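Local coordinates for D-2-hydroxyacid dehydrogensase protein (Ketogulonicigenium vulgare, PDB 4LSW) that probably catalyses the nicotinamide-cofactor-dependent interconversion of D-2-hydroxyacids and the corresponding 2-oxoacids, as other members of its dehydrogenase family do, at residues P4-Y12 with R45-G56; M169-A177 with W185-L194. All coordinates share one frame; numbering follows the deposited sequence.

Contact 1: P4-Y12 with R45-G56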
loop_
_atom_site.group_PDB
_atom_site.type_symbol
_atom_site.label_atom_id
_atom_site.label_comp_id
_atom_site.label_asym_id
_atom_site.label_seq_id
_atom_site.Cartn_x
_atom_site.Cartn_y
_atom_site.Cartn_z
ATOM N N PRO A 4 1.228 28.727 13.201
ATOM C CA PRO A 4 1.265 27.656 14.204
ATOM C C PRO A 4 2.504 26.784 14.069
ATOM O O PRO A 4 2.994 26.537 12.963
ATOM C CB PRO A 4 0.003 26.847 13.905
ATOM C CG PRO A 4 -0.936 27.848 13.305
ATOM C CD PRO A 4 -0.056 28.753 12.478
ATOM N N GLU A 5 3.035 26.356 15.203
ATOM C CA GLU A 5 4.290 25.636 15.175
ATOM C C GLU A 5 4.042 24.145 15.128
ATOM O O GLU A 5 3.275 23.588 15.924
ATOM C CB GLU A 5 5.185 26.043 16.341
ATOM C CG GLU A 5 5.397 27.547 16.369
ATOM C CD GLU A 5 6.617 27.964 17.144
ATOM O OE1 GLU A 5 7.640 27.250 17.095
ATOM O OE2 GLU A 5 6.544 29.020 17.798
ATOM N N ILE A 6 4.668 23.515 14.141
ATOM C CA ILE A 6 4.502 22.087 13.925
ATOM C C ILE A 6 5.856 21.386 13.822
ATOM O O ILE A 6 6.874 22.004 13.498
ATOM C CB ILE A 6 3.639 21.799 12.680
ATOM C CG1 ILE A 6 4.397 22.100 11.393
ATOM C CG2 ILE A 6 2.344 22.602 12.717
ATOM C CD1 ILE A 6 3.586 21.753 10.167
ATOM N N LEU A 7 5.866 20.099 14.137
ATOM C CA LEU A 7 7.082 19.304 14.078
ATOM C C LEU A 7 6.944 18.289 12.948
ATOM O O LEU A 7 6.010 17.482 12.940
ATOM C CB LEU A 7 7.312 18.600 15.419
ATOM C CG LEU A 7 8.631 17.847 15.655
ATOM C CD1 LEU A 7 9.817 18.794 15.720
ATOM C CD2 LEU A 7 8.535 17.053 16.947
ATOM N N GLN A 8 7.856 18.351 11.983
ATOM C CA GLN A 8 7.804 17.467 10.818
ATOM C C GLN A 8 8.874 16.385 10.955
ATOM O O GLN A 8 10.051 16.688 11.144
ATOM C CB GLN A 8 8.016 18.274 9.538
ATOM C CG GLN A 8 7.897 17.452 8.257
ATOM C CD GLN A 8 8.036 18.302 7.018
ATOM O OE1 GLN A 8 7.634 19.466 7.002
ATOM N NE2 GLN A 8 8.621 17.731 5.969
ATOM N N LEU A 9 8.466 15.120 10.872
ATOM C CA LEU A 9 9.380 14.027 11.212
ATOM C C LEU A 9 10.187 13.468 10.036
ATOM O O LEU A 9 11.242 12.876 10.248
ATOM C CB LEU A 9 8.629 12.902 11.920
ATOM C CG LEU A 9 7.825 13.270 13.163
ATOM C CD1 LEU A 9 7.364 11.998 13.856
ATOM C CD2 LEU A 9 8.635 14.146 14.112
ATOM N N GLY A 10 9.690 13.657 8.818
ATOM C CA GLY A 10 10.394 13.219 7.625
ATOM C C GLY A 10 10.095 14.127 6.449
ATOM O O GLY A 10 9.125 14.876 6.473
ATOM N N PRO A 11 10.934 14.075 5.409
ATOM C CA PRO A 11 10.742 14.946 4.240
ATOM C C PRO A 11 9.454 14.679 3.458
ATOM O O PRO A 11 8.945 13.554 3.454
ATOM C CB PRO A 11 11.962 14.623 3.355
ATOM C CG PRO A 11 12.420 13.264 3.813
ATOM C CD PRO A 11 12.135 13.229 5.283
ATOM N N TYR A 12 8.938 15.719 2.805
ATOM C CA TYR A 12 7.831 15.607 1.863
ATOM C C TYR A 12 8.276 16.208 0.537
ATOM O O TYR A 12 9.239 16.969 0.500
ATOM C CB TYR A 12 6.622 16.407 2.334
ATOM C CG TYR A 12 5.947 15.934 3.594
ATOM C CD1 TYR A 12 5.560 14.608 3.764
ATOM C CD2 TYR A 12 5.684 16.830 4.615
ATOM C CE1 TYR A 12 4.939 14.198 4.935
ATOM C CE2 TYR A 12 5.065 16.437 5.766
ATOM C CZ TYR A 12 4.694 15.128 5.930
ATOM O OH TYR A 12 4.068 14.773 7.102
ATOM N N ARG A 45 6.385 24.205 22.194
ATOM C CA ARG A 45 5.659 24.981 21.197
ATOM C C ARG A 45 4.824 24.146 20.236
ATOM O O ARG A 45 3.917 24.671 19.589
ATOM C CB ARG A 45 6.625 25.826 20.380
ATOM C CG ARG A 45 7.487 26.742 21.222
ATOM C CD ARG A 45 8.006 27.870 20.371
ATOM N NE ARG A 45 8.894 28.789 21.080
ATOM C CZ ARG A 45 8.493 29.885 21.723
ATOM N NH1 ARG A 45 7.204 30.195 21.788
ATOM N NH2 ARG A 45 9.390 30.669 22.312
ATOM N N ILE A 46 5.135 22.861 20.141
ATOM C CA ILE A 46 4.550 22.022 19.100
ATOM C C ILE A 46 3.067 21.736 19.328
ATOM O O ILE A 46 2.681 21.126 20.323
ATOM C CB ILE A 46 5.321 20.692 18.953
ATOM C CG1 ILE A 46 6.796 20.955 18.642
ATOM C CG2 ILE A 46 4.688 19.829 17.864
ATOM C CD1 ILE A 46 7.036 21.955 17.509
ATOM N N ARG A 47 2.242 22.171 18.380
ATOM C CA ARG A 47 0.809 21.941 18.465
ATOM C C ARG A 47 0.377 20.816 17.528
ATOM O O ARG A 47 -0.659 20.204 17.736
ATOM C CB ARG A 47 0.041 23.231 18.180
ATOM C CG ARG A 47 0.208 24.284 19.273
ATOM C CD ARG A 47 -0.422 25.601 18.873
ATOM N NE ARG A 47 -1.854 25.455 18.636
ATOM C CZ ARG A 47 -2.593 26.321 17.951
ATOM N NH1 ARG A 47 -2.038 27.403 17.431
ATOM N NH2 ARG A 47 -3.889 26.095 17.782
ATOM N N ALA A 48 1.174 20.544 16.498
ATOM C CA ALA A 48 0.883 19.411 15.622
ATOM C C ALA A 48 2.161 18.755 15.114
ATOM O O ALA A 48 3.174 19.426 14.922
ATOM C CB ALA A 48 0.003 19.831 14.445
ATOM N N ILE A 49 2.092 17.444 14.906
ATOM C CA ILE A 49 3.169 16.702 14.265
ATOM C C ILE A 49 2.698 16.321 12.872
ATOM O O ILE A 49 1.539 15.932 12.679
ATOM C CB ILE A 49 3.547 15.452 15.066
ATOM C CG1 ILE A 49 4.260 15.852 16.360
ATOM C CG2 ILE A 49 4.447 14.538 14.238
ATOM C CD1 ILE A 49 4.459 14.703 17.318
ATOM N N ALA A 50 3.584 16.486 11.895
ATOM C CA ALA A 50 3.341 16.014 10.541
ATOM C C ALA A 50 4.291 14.855 10.320
ATOM O O ALA A 50 5.510 15.004 10.411
ATOM C CB ALA A 50 3.604 17.125 9.527
ATOM N N THR A 51 3.736 13.684 10.042
ATOM C CA THR A 51 4.559 12.499 9.952
ATOM C C THR A 51 4.179 11.679 8.727
ATOM O O THR A 51 3.445 12.146 7.838
ATOM C CB THR A 51 4.489 11.661 11.258
ATOM O OG1 THR A 51 5.489 10.630 11.237
ATOM C CG2 THR A 51 3.101 11.058 11.463
ATOM N N ARG A 52 4.703 10.460 8.687
ATOM C CA ARG A 52 4.416 9.512 7.626
ATOM C C ARG A 52 4.069 8.176 8.265
ATOM O O ARG A 52 4.424 7.933 9.425
ATOM C CB ARG A 52 5.625 9.388 6.693
ATOM C CG ARG A 52 5.869 10.643 5.866
ATOM C CD ARG A 52 7.259 10.681 5.237
ATOM N NE ARG A 52 7.444 9.651 4.217
ATOM C CZ ARG A 52 7.547 9.883 2.909
ATOM N NH1 ARG A 52 7.496 11.122 2.432
ATOM N NH2 ARG A 52 7.716 8.867 2.070
ATOM N N GLY A 53 3.353 7.331 7.527
ATOM C CA GLY A 53 2.945 6.032 8.032
ATOM C C GLY A 53 4.102 5.273 8.647
ATOM O O GLY A 53 3.982 4.714 9.736
ATOM N N GLU A 54 5.235 5.284 7.953
ATOM C CA GLU A 54 6.447 4.614 8.409
ATOM C C GLU A 54 6.936 5.131 9.766
ATOM O O GLU A 54 7.100 4.370 10.723
ATOM C CB GLU A 54 7.559 4.824 7.380
ATOM C CG GLU A 54 7.151 4.550 5.940
ATOM C CD GLU A 54 8.090 5.206 4.943
ATOM O OE1 GLU A 54 7.628 6.072 4.170
ATOM O OE2 GLU A 54 9.290 4.856 4.929
ATOM N N LEU A 55 7.169 6.436 9.825
ATOM C CA LEU A 55 7.820 7.084 10.962
ATOM C C LEU A 55 6.951 7.143 12.212
ATOM O O LEU A 55 7.455 7.036 13.332
ATOM C CB LEU A 55 8.236 8.503 10.578
ATOM C CG LEU A 55 9.065 8.614 9.305
ATOM C CD1 LEU A 55 9.208 10.062 8.881
ATOM C CD2 LEU A 55 10.419 8.008 9.542
ATOM N N GLY A 56 5.654 7.354 12.018
ATOM C CA GLY A 56 4.720 7.380 13.132
ATOM C C GLY A 56 5.017 8.489 14.120
ATOM O O GLY A 56 5.370 9.597 13.725
HETATM O O HOH W 1 6.867 13.702 8.012
#

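Contact 2: M169-A177 with W185-L194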
loop_
_atom_site.group_PDB
_atom_site.type_symbol
_atom_site.label_atom_id
_atom_site.label_comp_id
_atom_site.label_asym_id
_atom_site.label_seq_id
_atom_site.Cartn_x
_atom_site.Cartn_y
_atom_site.Cartn_z
ATOM N N MET A 169 -13.907 -11.334 -16.695
ATOM C CA MET A 169 -13.408 -12.404 -15.857
ATOM C C MET A 169 -14.494 -12.956 -14.943
ATOM O O MET A 169 -15.498 -12.273 -14.638
ATOM C CB MET A 169 -12.173 -11.952 -15.079
ATOM C CG MET A 169 -11.083 -11.405 -15.994
ATOM S SD MET A 169 -9.511 -11.154 -15.183
ATOM C CE MET A 169 -8.905 -12.842 -15.272
ATOM N N GLN A 170 -14.306 -14.216 -14.553
ATOM C CA GLN A 170 -15.158 -14.868 -13.564
ATOM C C GLN A 170 -14.557 -14.547 -12.205
ATOM O O GLN A 170 -13.484 -15.047 -11.857
ATOM C CB GLN A 170 -15.176 -16.371 -13.815
ATOM C CG GLN A 170 -15.489 -16.741 -15.268
ATOM C CD GLN A 170 -15.147 -18.184 -15.588
ATOM O OE1 GLN A 170 -15.727 -19.117 -15.023
ATOM N NE2 GLN A 170 -14.193 -18.377 -16.496
ATOM N N ILE A 171 -15.251 -13.705 -11.448
ATOM C CA ILE A 171 -14.676 -13.091 -10.260
ATOM C C ILE A 171 -15.261 -13.650 -8.974
ATOM O O ILE A 171 -16.478 -13.698 -8.795
ATOM C CB ILE A 171 -14.890 -11.578 -10.298
ATOM C CG1 ILE A 171 -14.213 -11.026 -11.549
ATOM C CG2 ILE A 171 -14.327 -10.922 -9.038
ATOM C CD1 ILE A 171 -14.734 -9.675 -11.977
ATOM N N SER A 172 -14.366 -14.077 -8.089
ATOM C CA SER A 172 -14.739 -14.444 -6.731
ATOM C C SER A 172 -13.877 -13.663 -5.751
ATOM O O SER A 172 -12.866 -13.072 -6.119
ATOM C CB SER A 172 -14.538 -15.939 -6.521
ATOM O OG SER A 172 -13.261 -16.329 -6.997
ATOM N N TYR A 173 -14.271 -13.669 -4.487
ATOM C CA TYR A 173 -13.515 -12.938 -3.484
ATOM C C TYR A 173 -13.694 -13.574 -2.125
ATOM O O TYR A 173 -14.663 -14.306 -1.894
ATOM C CB TYR A 173 -13.959 -11.472 -3.424
ATOM C CG TYR A 173 -15.336 -11.245 -2.830
ATOM C CD1 TYR A 173 -16.486 -11.420 -3.588
ATOM C CD2 TYR A 173 -15.482 -10.839 -1.508
ATOM C CE1 TYR A 173 -17.760 -11.202 -3.038
ATOM C CE2 TYR A 173 -16.736 -10.615 -0.953
ATOM C CZ TYR A 173 -17.870 -10.792 -1.724
ATOM O OH TYR A 173 -19.113 -10.562 -1.147
ATOM N N SER A 174 -12.742 -13.301 -1.238
ATOM C CA SER A 174 -12.852 -13.725 0.151
ATOM C C SER A 174 -12.611 -12.536 1.066
ATOM O O SER A 174 -11.815 -11.661 0.758
ATOM C CB SER A 174 -11.850 -14.828 0.454
ATOM O OG SER A 174 -12.044 -15.338 1.772
ATOM N N ASP A 175 -13.339 -12.496 2.179
ATOM C CA ASP A 175 -13.185 -11.457 3.186
ATOM C C ASP A 175 -13.828 -12.003 4.451
ATOM O O ASP A 175 -14.241 -13.162 4.469
ATOM C CB ASP A 175 -13.843 -10.145 2.727
ATOM C CG ASP A 175 -13.170 -8.908 3.302
ATOM O OD1 ASP A 175 -12.847 -8.889 4.509
ATOM O OD2 ASP A 175 -12.955 -7.948 2.528
ATOM N N ILE A 176 -13.890 -11.177 5.492
ATOM C CA ILE A 176 -14.474 -11.578 6.773
ATOM C C ILE A 176 -15.981 -11.828 6.660
ATOM O O ILE A 176 -16.559 -12.608 7.427
ATOM C CB ILE A 176 -14.189 -10.527 7.873
ATOM C CG1 ILE A 176 -14.412 -11.127 9.263
ATOM C CG2 ILE A 176 -15.027 -9.269 7.674
ATOM C CD1 ILE A 176 -13.546 -12.336 9.531
ATOM N N ALA A 177 -16.623 -11.155 5.708
ATOM C CA ALA A 177 -18.044 -11.338 5.439
ATOM C C ALA A 177 -18.341 -10.906 4.014
ATOM O O ALA A 177 -17.545 -10.172 3.415
ATOM C CB ALA A 177 -18.877 -10.507 6.416
ATOM N N TRP A 185 -20.431 -11.138 -7.692
ATOM C CA TRP A 185 -19.201 -11.893 -7.489
ATOM C C TRP A 185 -19.370 -12.903 -6.357
ATOM O O TRP A 185 -20.087 -12.655 -5.381
ATOM C CB TRP A 185 -18.035 -10.948 -7.202
ATOM C CG TRP A 185 -17.888 -9.878 -8.243
ATOM C CD1 TRP A 185 -18.070 -10.011 -9.591
ATOM C CD2 TRP A 185 -17.570 -8.501 -8.013
ATOM N NE1 TRP A 185 -17.860 -8.806 -10.214
ATOM C CE2 TRP A 185 -17.562 -7.860 -9.272
ATOM C CE3 TRP A 185 -17.281 -7.752 -6.870
ATOM C CZ2 TRP A 185 -17.283 -6.495 -9.411
ATOM C CZ3 TRP A 185 -17.018 -6.396 -7.006
ATOM C CH2 TRP A 185 -17.012 -5.782 -8.268
ATOM N N THR A 186 -18.715 -14.048 -6.495
ATOM C CA THR A 186 -18.899 -15.148 -5.557
ATOM C C THR A 186 -18.065 -14.972 -4.304
ATOM O O THR A 186 -16.839 -14.941 -4.365
ATOM C CB THR A 186 -18.521 -16.487 -6.221
ATOM O OG1 THR A 186 -19.302 -16.646 -7.413
ATOM C CG2 THR A 186 -18.762 -17.674 -5.273
ATOM N N PHE A 187 -18.746 -14.878 -3.162
ATOM C CA PHE A 187 -18.084 -14.879 -1.868
ATOM C C PHE A 187 -17.620 -16.274 -1.488
ATOM O O PHE A 187 -18.373 -17.247 -1.622
ATOM C CB PHE A 187 -19.026 -14.350 -0.791
ATOM C CG PHE A 187 -18.451 -14.423 0.600
ATOM C CD1 PHE A 187 -17.499 -13.507 1.020
ATOM C CD2 PHE A 187 -18.874 -15.400 1.490
ATOM C CE1 PHE A 187 -16.963 -13.566 2.309
ATOM C CE2 PHE A 187 -18.351 -15.470 2.766
ATOM C CZ PHE A 187 -17.403 -14.549 3.186
ATOM N N VAL A 188 -16.377 -16.342 -1.018
ATOM C CA VAL A 188 -15.734 -17.569 -0.559
ATOM C C VAL A 188 -15.195 -17.328 0.857
ATOM O O VAL A 188 -14.582 -16.295 1.123
ATOM C CB VAL A 188 -14.579 -17.949 -1.528
ATOM C CG1 VAL A 188 -13.951 -19.262 -1.121
ATOM C CG2 VAL A 188 -15.097 -18.021 -2.979
ATOM N N GLU A 189 -15.427 -18.269 1.777
ATOM C CA GLU A 189 -15.063 -18.056 3.179
ATOM C C GLU A 189 -13.567 -17.951 3.442
ATOM O O GLU A 189 -13.127 -17.167 4.291
ATOM C CB GLU A 189 -15.645 -19.163 4.082
ATOM C CG GLU A 189 -17.167 -19.170 4.210
ATOM C CD GLU A 189 -17.704 -18.134 5.191
ATOM O OE1 GLU A 189 -16.909 -17.369 5.780
ATOM O OE2 GLU A 189 -18.945 -18.084 5.339
ATOM N N ASP A 190 -12.772 -18.738 2.723
ATOM C CA ASP A 190 -11.365 -18.847 3.074
ATOM C C ASP A 190 -10.485 -18.724 1.848
ATOM O O ASP A 190 -10.947 -18.948 0.722
ATOM C CB ASP A 190 -11.083 -20.180 3.768
ATOM C CG ASP A 190 -11.105 -21.340 2.812
ATOM O OD1 ASP A 190 -12.131 -21.520 2.136
ATOM O OD2 ASP A 190 -10.080 -22.038 2.709
ATOM N N ALA A 191 -9.222 -18.386 2.078
ATOM C CA ALA A 191 -8.279 -18.134 0.995
ATOM C C ALA A 191 -7.891 -19.388 0.212
ATOM O O ALA A 191 -7.632 -19.306 -0.987
ATOM C CB ALA A 191 -7.044 -17.430 1.516
ATOM N N VAL A 192 -7.849 -20.545 0.867
ATOM C CA VAL A 192 -7.497 -21.776 0.166
ATOM C C VAL A 192 -8.522 -22.120 -0.905
ATOM O O VAL A 192 -8.155 -22.381 -2.058
ATOM C CB VAL A 192 -7.316 -22.968 1.133
ATOM C CG1 VAL A 192 -7.161 -24.268 0.349
ATOM C CG2 VAL A 192 -6.119 -22.731 2.010
ATOM N N THR A 193 -9.800 -22.083 -0.532
ATOM C CA THR A 193 -10.879 -22.360 -1.474
ATOM C C THR A 193 -10.905 -21.320 -2.584
ATOM O O THR A 193 -11.099 -21.652 -3.757
ATOM C CB THR A 193 -12.234 -22.373 -0.769
ATOM O OG1 THR A 193 -12.185 -23.290 0.335
ATOM C CG2 THR A 193 -13.337 -22.788 -1.732
ATOM N N LEU A 194 -10.703 -20.059 -2.219
ATOM C CA LEU A 194 -10.665 -18.986 -3.207
ATOM C C LEU A 194 -9.601 -19.291 -4.257
ATOM O O LEU A 194 -9.857 -19.257 -5.468
ATOM C CB LEU A 194 -10.357 -17.650 -2.522
ATOM C CG LEU A 194 -10.278 -16.420 -3.436
ATOM C CD1 LEU A 194 -11.638 -16.141 -4.026
ATOM C CD2 LEU A 194 -9.776 -15.233 -2.645
HETATM O O HOH W 2 -18.467 -15.012 -9.971
HETATM O O HOH W 3 -12.653 -18.907 -6.121
HETATM O O HOH W 4 -21.242 -11.194 -2.620
HETATM O O HOH W 5 -14.985 -15.306 6.009
#

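Contact 1: P4-Y12 with R45-G56
L7 is tied by both of its backbone polar atoms to the residues flanking I49, the pattern that defines two parallel strands: L7 N donates to A48 O at 2.9 Å, and A50 N donates to L7 O at 2.8 Å. The ladder continues with L9 N to A50 O and is preceded by an almost straight bond (176°) from R47 N to E5 O. On the side of the sheet carrying L7 and I49, L7 CB packs against I46 CG2, while L9 lays its CG on I49 CG2 at 3.8 Å and passes its CD1 methyl alongside T51 OG1. That hydroxyl is turned elsewhere, donating to a lone pair of G56 O at 2.7 Å. L61 of helix 59-63 covers L7, L9 and I49.

Past the end of strand 5-8, Y12 reaches back to A50 and T51. With CG anti to its carbonyl carbon (chi1 -66°), the ring carries its hydroxyl to T51 O at 2.8 Å; the acceptor lies in the ring plane, although the donor sits above the plane of the T51 carbonyl. A50 CB also comes to the ring's edge, near CE2 and the hydroxyl, and G10 O stands over the centre of one ring face. R52 runs past the ring in the opposite direction, its NH1 giving a weak bond to P11 O. Water 1 accepts from G10 N and donates to A50 O, which thus receives two bonds. At the other end, E5 and R45 are near but not bridged; E5 OE1 is instead held by H27.

Strand 25-28 flanks strand 5-8 on its other side, giving the 2-1-3 strand order of a doubly wound alpha/beta sheet, consistent with the flavodoxin-like substrate-binding domain of D-2-hydroxyacid dehydrogenases.

Contact 2: M169-A177 with W185-L194
S174 OG donates to V188 O at 2.8 Å, a side-chain bond that continues a ladder otherwise built from backbone atoms. Y173 is gripped by both of its main-chain polar atoms, its N donating to T186 O at 2.9 Å and its O accepting from V188 N at 2.8 Å. One step earlier, T186 N meets a lone pair of I171 O, which also accepts from water 2. Water 3 links S172 OG to L194 O.

These bonds add strand 186-188 to the edge of a parallel Rossmann sheet, with strand 147-151 on the far side of strand 170-174. Just past the end of strand 170-174, D175 OD1 accepts from I176 N and OD2 from L153 N, within the probable glycine-rich dinucleotide loop; an acidic residue here is consistent with binding of the adenine ribose, as in NAD-dependent relatives.

Packing differs on the two sides of the strands. Y173 has CG between its backbone N and carbonyl carbon (chi1 71°), which folds the ring across its neighbour: F187 CA lies over one face, 4.2 Å from the ring centroid. The F187 ring turns an edge to the Y173 face in an offset edge-to-face pair, planes at 63°, while Y173 OH accepts from K179 N. Without the phenol, as with an alanine at this position, K179 N is likely to lose its acceptor and the F187 ring the face that helps fix its rotation. Nearer the start of both strands, I171 lies beside W185, its CG2 over the five-membered ring at 4.0 Å from that centroid, and both side chains touch helix 155-165. On the other side of the strands, L194 sets one methyl on each serine: CD1 meets S172 OG at 3.4 Å and CD2 meets S174 CB at 3.8 Å. D190 caps the helix bearing L194, its carboxylate accepting from T193 N and T193 OG1.

In the fold
Contacts 1 and 2 illustrate how one construction, a pair of neighbouring parallel strands, serves in two separate sheets of the same chain. Along the chain the two pairs follow one another without overlap, contact 1 first. It joins inner strands of the mixed sheet that strand 313-315 completes from the far end of the chain; contact 2 lies at the margin of the seven-stranded sheet of the NAD-binding domain. Their centres are 40 Å apart on opposite sides of the chain's centre, and their nearest atoms remain about 22 Å from each other. Belonging to different sheets, they are consistent with the two-domain plan of related dehydrogenases, in which substrate and cofactor meet in the cleft between domains.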